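Local structure of B-agarase (Agarivorans gilvus, 5Z6P) at residues A[478-483]-A[599-604]; A[470-475]-A[592-597]. The protein is a glycoside hydrolase of family 50, a beta-agarase that probably cleaves beta-galactosidic links in agarose. All blocks are in the same frame, centred on the assembly; numbering follows the deposited sequence.

Contact 1. Residues A[478-483]-A[599-604]; sequences PRFRQR and FRVVKQ
R481 sends CG anti to its N (chi1 -174°) and stays extended until a bend at chi3 (-76°), which turns its guanidinium toward Q604. Q604 places CG anti to its own carbonyl carbon and then runs straight, bringing OE1 to the guanidinium. Two nitrogens of R481 grip this one oxygen end-on. NH2 donates to OE1 of Q604 over 2.9 Å, nearly in line with the C=O bond. NH1 donates to the same OE1 over 3.1 Å. The oxygen lies close to the guanidinium plane, and the amide plane is tilted against it.

CG1 of V601 lies over one face of the guanidinium, near its centre. The guanidinium of R600 comes near the edge, with its NH2 3.6 Å from NH2 of R481. Carboxylates probably offset these like charges, since R481 NH1 also makes a salt bridge to E605 and R600 NE makes one to E597.

The F480 ring carries the apolar half. Its CE2 lies 3.7 Å from CG1 of V601, and CG2 of V602 meets the ring edge at CZ, 3.9 Å away.

The short helix segments run in broadly the same direction and cross at -37°, with axes 9.8 Å apart. The contact thus packs the start of helix 478-495 against helix 581-609. F480 also rests on I455, and V602 touches Y615 of strand 614-615.

Contact 2. Residues A[470-475]-A[592-597]; sequences AALPDP and EAFASE
Apolar contacts around F594 and P475 make up most of this junction. F594 has CG anti to its backbone N (chi1 163°), and this swings the ring from helix 581-609 toward the 470-475 chain. P475 CD lies 3.4 Å from F594 CE1, with the two side chains crossing at about a right angle. L472 CB approaches the ring edge at CZ, 4.1 Å away, while its CD2 lies near CE2. P475 also packs against the aliphatic part of E597: CB of P475 is 3.8 Å from CG of E597.

One close contact is of a polar atom with the ring. The backbone O of P473 sits at the ring edge, near its plane, 3.3 Å from CE1 of F594. It thus faces the ring's C-H rim and not its pi face.

The two parts of the fold joined here are a short antiparallel strand pair, 461-462 with 472-473, and the long helix 581-609. Both probably belong to the catalytic part of the protein, which is likely built on a (beta/alpha)8 barrel as in related glycoside hydrolases. L472 pairs with V462 through the backbone, and V462 also touches F594. T538 of helix 537-550 packs against both F594 and P475.

One water bridges the two segments. It donates to O of P475 over 2.8 Å and to OE2 of E597 over 2.6 Å. A bend at chi2 (71°) helps turn the E597 carboxylate to this place, the other oxygen being held by R600.

From the N terminus, 470-475 comes first and contains strand 472-473. The chain then enters helix 478-495, whose start supplies 478-483. Much later, helix 581-609 brings 592-597 and then 599-604. More than a hundred residues, largely helical, separate the segments of each contact. Contact 2 closes the loop from 470-475 to 592-597, and contact 1 closes that from 478-483 to 599-604. The two loops cross, because their segments alternate along the chain. Both are tied to neighbouring parts of the same long helix, contact 2 nearer its N terminus. Their centres lie 11 Å apart, and they touch directly: F480 packs against P473 of the strand and against D474 and P475, which follow it.

Contact 1. Residues A[478-483]-A[599-604]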
# COMPACT_ATOMS: atom_id res chain seq x y z
N PRO A 478 11.38 -23.60 17.99
CA PRO A 478 12.52 -22.96 18.66
C PRO A 478 13.37 -22.11 17.71
O PRO A 478 13.90 -21.08 18.13
CB PRO A 478 13.31 -24.15 19.20
CG PRO A 478 12.24 -25.19 19.45
CD PRO A 478 11.26 -25.03 18.34
N ARG A 479 13.49 -22.52 16.45
CA ARG A 479 14.28 -21.79 15.48
C ARG A 479 13.72 -20.37 15.24
O ARG A 479 14.48 -19.46 15.02
CB ARG A 479 14.37 -22.55 14.15
CG ARG A 479 15.34 -23.74 14.20
CD ARG A 479 15.39 -24.42 12.84
NE ARG A 479 14.11 -25.05 12.53
CZ ARG A 479 13.84 -25.67 11.39
NH1 ARG A 479 12.65 -26.22 11.21
NH2 ARG A 479 14.75 -25.75 10.44
N PHE A 480 12.40 -20.20 15.29
CA PHE A 480 11.83 -18.87 15.07
C PHE A 480 12.39 -17.86 16.08
O PHE A 480 12.81 -16.77 15.71
CB PHE A 480 10.30 -18.87 15.15
CG PHE A 480 9.71 -17.49 15.14
CD1 PHE A 480 9.79 -16.71 13.99
CD2 PHE A 480 9.11 -16.94 16.28
CE1 PHE A 480 9.28 -15.44 13.97
CE2 PHE A 480 8.61 -15.66 16.27
CZ PHE A 480 8.68 -14.91 15.11
N ARG A 481 12.42 -18.27 17.35
CA ARG A 481 12.92 -17.43 18.43
C ARG A 481 14.38 -17.03 18.17
O ARG A 481 14.74 -15.88 18.33
CB ARG A 481 12.80 -18.14 19.80
CG ARG A 481 13.17 -17.22 20.95
CD ARG A 481 13.11 -17.90 22.32
NE ARG A 481 11.76 -18.07 22.82
CZ ARG A 481 11.04 -17.12 23.42
NH1 ARG A 481 11.54 -15.91 23.59
NH2 ARG A 481 9.82 -17.40 23.86
N GLN A 482 15.19 -17.99 17.73
CA GLN A 482 16.58 -17.69 17.40
C GLN A 482 16.69 -16.68 16.25
O GLN A 482 17.58 -15.84 16.27
CB GLN A 482 17.35 -18.96 17.03
CG GLN A 482 17.51 -19.92 18.17
CD GLN A 482 18.04 -19.24 19.39
OE1 GLN A 482 19.15 -18.73 19.38
NE2 GLN A 482 17.24 -19.17 20.44
N ARG A 483 15.82 -16.78 15.26
CA ARG A 483 15.86 -15.84 14.14
C ARG A 483 15.36 -14.46 14.60
O ARG A 483 15.88 -13.43 14.16
CB ARG A 483 15.04 -16.35 12.95
CG ARG A 483 15.58 -17.65 12.30
CD ARG A 483 17.05 -17.55 11.96
NE ARG A 483 17.33 -16.33 11.21
CZ ARG A 483 18.50 -15.71 11.21
NH1 ARG A 483 19.50 -16.19 11.92
NH2 ARG A 483 18.65 -14.59 10.52
N PHE A 599 3.50 -12.76 18.54
CA PHE A 599 3.73 -11.45 19.14
C PHE A 599 4.46 -11.57 20.47
O PHE A 599 5.26 -10.70 20.80
CB PHE A 599 2.41 -10.69 19.28
CG PHE A 599 1.82 -10.24 17.96
CD1 PHE A 599 2.45 -9.27 17.20
CD2 PHE A 599 0.63 -10.78 17.50
CE1 PHE A 599 1.92 -8.85 15.98
CE2 PHE A 599 0.10 -10.38 16.27
CZ PHE A 599 0.75 -9.40 15.52
N ARG A 600 4.22 -12.66 21.21
CA ARG A 600 4.89 -12.89 22.49
C ARG A 600 6.38 -13.10 22.30
O ARG A 600 7.20 -12.51 23.01
CB ARG A 600 4.28 -14.10 23.25
CG ARG A 600 4.81 -14.31 24.69
CD ARG A 600 4.21 -15.56 25.42
NE ARG A 600 4.91 -16.77 25.01
CZ ARG A 600 5.99 -17.27 25.61
NH1 ARG A 600 6.48 -16.70 26.71
NH2 ARG A 600 6.57 -18.35 25.12
N VAL A 601 6.74 -13.93 21.33
CA VAL A 601 8.15 -14.26 21.12
C VAL A 601 8.92 -13.02 20.64
O VAL A 601 9.97 -12.71 21.18
CB VAL A 601 8.34 -15.43 20.12
CG1 VAL A 601 9.78 -15.58 19.77
CG2 VAL A 601 7.78 -16.75 20.70
N VAL A 602 8.36 -12.31 19.66
CA VAL A 602 8.99 -11.09 19.17
C VAL A 602 9.14 -10.06 20.29
O VAL A 602 10.20 -9.52 20.48
CB VAL A 602 8.22 -10.45 18.00
CG1 VAL A 602 8.85 -9.09 17.64
CG2 VAL A 602 8.19 -11.38 16.78
N LYS A 603 8.07 -9.81 21.05
CA LYS A 603 8.16 -8.87 22.18
C LYS A 603 9.32 -9.26 23.11
O LYS A 603 10.15 -8.43 23.48
CB LYS A 603 6.84 -8.84 22.96
CG LYS A 603 6.80 -7.84 24.10
CD LYS A 603 5.70 -8.18 25.10
CE LYS A 603 5.65 -7.20 26.27
NZ LYS A 603 4.51 -6.23 26.18
N GLN A 604 9.38 -10.54 23.46
CA GLN A 604 10.37 -11.01 24.44
C GLN A 604 11.79 -10.79 23.95
O GLN A 604 12.63 -10.30 24.69
CB GLN A 604 10.15 -12.48 24.78
CG GLN A 604 9.00 -12.67 25.75
CD GLN A 604 8.77 -14.11 26.11
OE1 GLN A 604 9.20 -15.01 25.40
NE2 GLN A 604 8.06 -14.34 27.21

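Contact 2. Residues A[470-475]-A[592-597]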
# COMPACT_ATOMS: atom_id res chain seq x y z
N ALA A 470 2.76 -17.14 0.62
CA ALA A 470 2.93 -16.12 1.65
C ALA A 470 2.75 -16.76 3.02
O ALA A 470 1.82 -16.45 3.75
CB ALA A 470 1.93 -14.99 1.45
N ALA A 471 3.65 -17.69 3.34
CA ALA A 471 3.59 -18.41 4.59
C ALA A 471 4.07 -17.56 5.76
O ALA A 471 4.84 -16.62 5.59
CB ALA A 471 4.41 -19.67 4.49
N LEU A 472 3.59 -17.88 6.95
CA LEU A 472 3.95 -17.16 8.17
C LEU A 472 4.83 -18.05 9.03
O LEU A 472 4.82 -19.26 8.88
CB LEU A 472 2.69 -16.73 8.95
CG LEU A 472 1.77 -15.68 8.34
CD1 LEU A 472 0.81 -16.27 7.35
CD2 LEU A 472 1.01 -14.96 9.43
N PRO A 473 5.61 -17.45 9.93
CA PRO A 473 6.44 -18.35 10.73
C PRO A 473 5.61 -19.18 11.73
O PRO A 473 4.53 -18.75 12.12
CB PRO A 473 7.39 -17.40 11.45
CG PRO A 473 6.70 -16.08 11.43
CD PRO A 473 5.93 -16.04 10.15
N ASP A 474 6.11 -20.36 12.09
CA ASP A 474 5.54 -21.13 13.20
C ASP A 474 6.29 -20.72 14.46
O ASP A 474 7.41 -21.13 14.65
CB ASP A 474 5.69 -22.64 12.94
CG ASP A 474 4.92 -23.50 13.93
OD1 ASP A 474 4.76 -23.08 15.08
OD2 ASP A 474 4.48 -24.60 13.54
N PRO A 475 5.67 -19.88 15.31
CA PRO A 475 6.35 -19.35 16.49
C PRO A 475 6.59 -20.39 17.57
O PRO A 475 7.23 -20.05 18.54
CB PRO A 475 5.38 -18.26 17.00
CG PRO A 475 4.08 -18.70 16.57
CD PRO A 475 4.26 -19.46 15.26
N GLU A 592 -6.17 -16.86 17.06
CA GLU A 592 -5.69 -15.97 18.09
C GLU A 592 -4.55 -16.59 18.90
O GLU A 592 -3.60 -15.90 19.20
CB GLU A 592 -6.82 -15.54 19.05
CG GLU A 592 -6.30 -14.74 20.23
CD GLU A 592 -7.37 -13.96 20.97
OE1 GLU A 592 -8.50 -13.94 20.49
OE2 GLU A 592 -7.07 -13.38 22.03
N ALA A 593 -4.64 -17.88 19.24
CA ALA A 593 -3.55 -18.52 19.98
C ALA A 593 -2.25 -18.52 19.15
O ALA A 593 -1.18 -18.25 19.66
CB ALA A 593 -3.91 -19.96 20.39
N PHE A 594 -2.37 -18.85 17.88
CA PHE A 594 -1.22 -18.82 16.97
C PHE A 594 -0.56 -17.43 16.95
O PHE A 594 0.62 -17.31 17.23
CB PHE A 594 -1.65 -19.23 15.56
CG PHE A 594 -0.66 -18.85 14.48
CD1 PHE A 594 0.57 -19.48 14.39
CD2 PHE A 594 -0.98 -17.88 13.54
CE1 PHE A 594 1.47 -19.14 13.39
CE2 PHE A 594 -0.09 -17.53 12.56
CZ PHE A 594 1.14 -18.15 12.48
N ALA A 595 -1.34 -16.41 16.61
CA ALA A 595 -0.82 -15.06 16.52
C ALA A 595 -0.27 -14.58 17.86
O ALA A 595 0.76 -13.92 17.89
CB ALA A 595 -1.89 -14.11 16.02
N SER A 596 -0.94 -14.91 18.96
CA SER A 596 -0.47 -14.43 20.28
C SER A 596 0.97 -14.87 20.56
O SER A 596 1.76 -14.10 21.12
CB SER A 596 -1.39 -14.91 21.40
OG SER A 596 -2.68 -14.36 21.27
N GLU A 597 1.31 -16.10 20.17
CA GLU A 597 2.67 -16.58 20.36
C GLU A 597 3.68 -15.90 19.44
O GLU A 597 4.79 -15.67 19.84
CB GLU A 597 2.75 -18.10 20.15
CG GLU A 597 4.10 -18.72 20.53
CD GLU A 597 4.37 -18.75 22.04
OE1 GLU A 597 3.53 -18.30 22.84
OE2 GLU A 597 5.44 -19.24 22.44
O HOH W 1 7.36 -20.55 21.32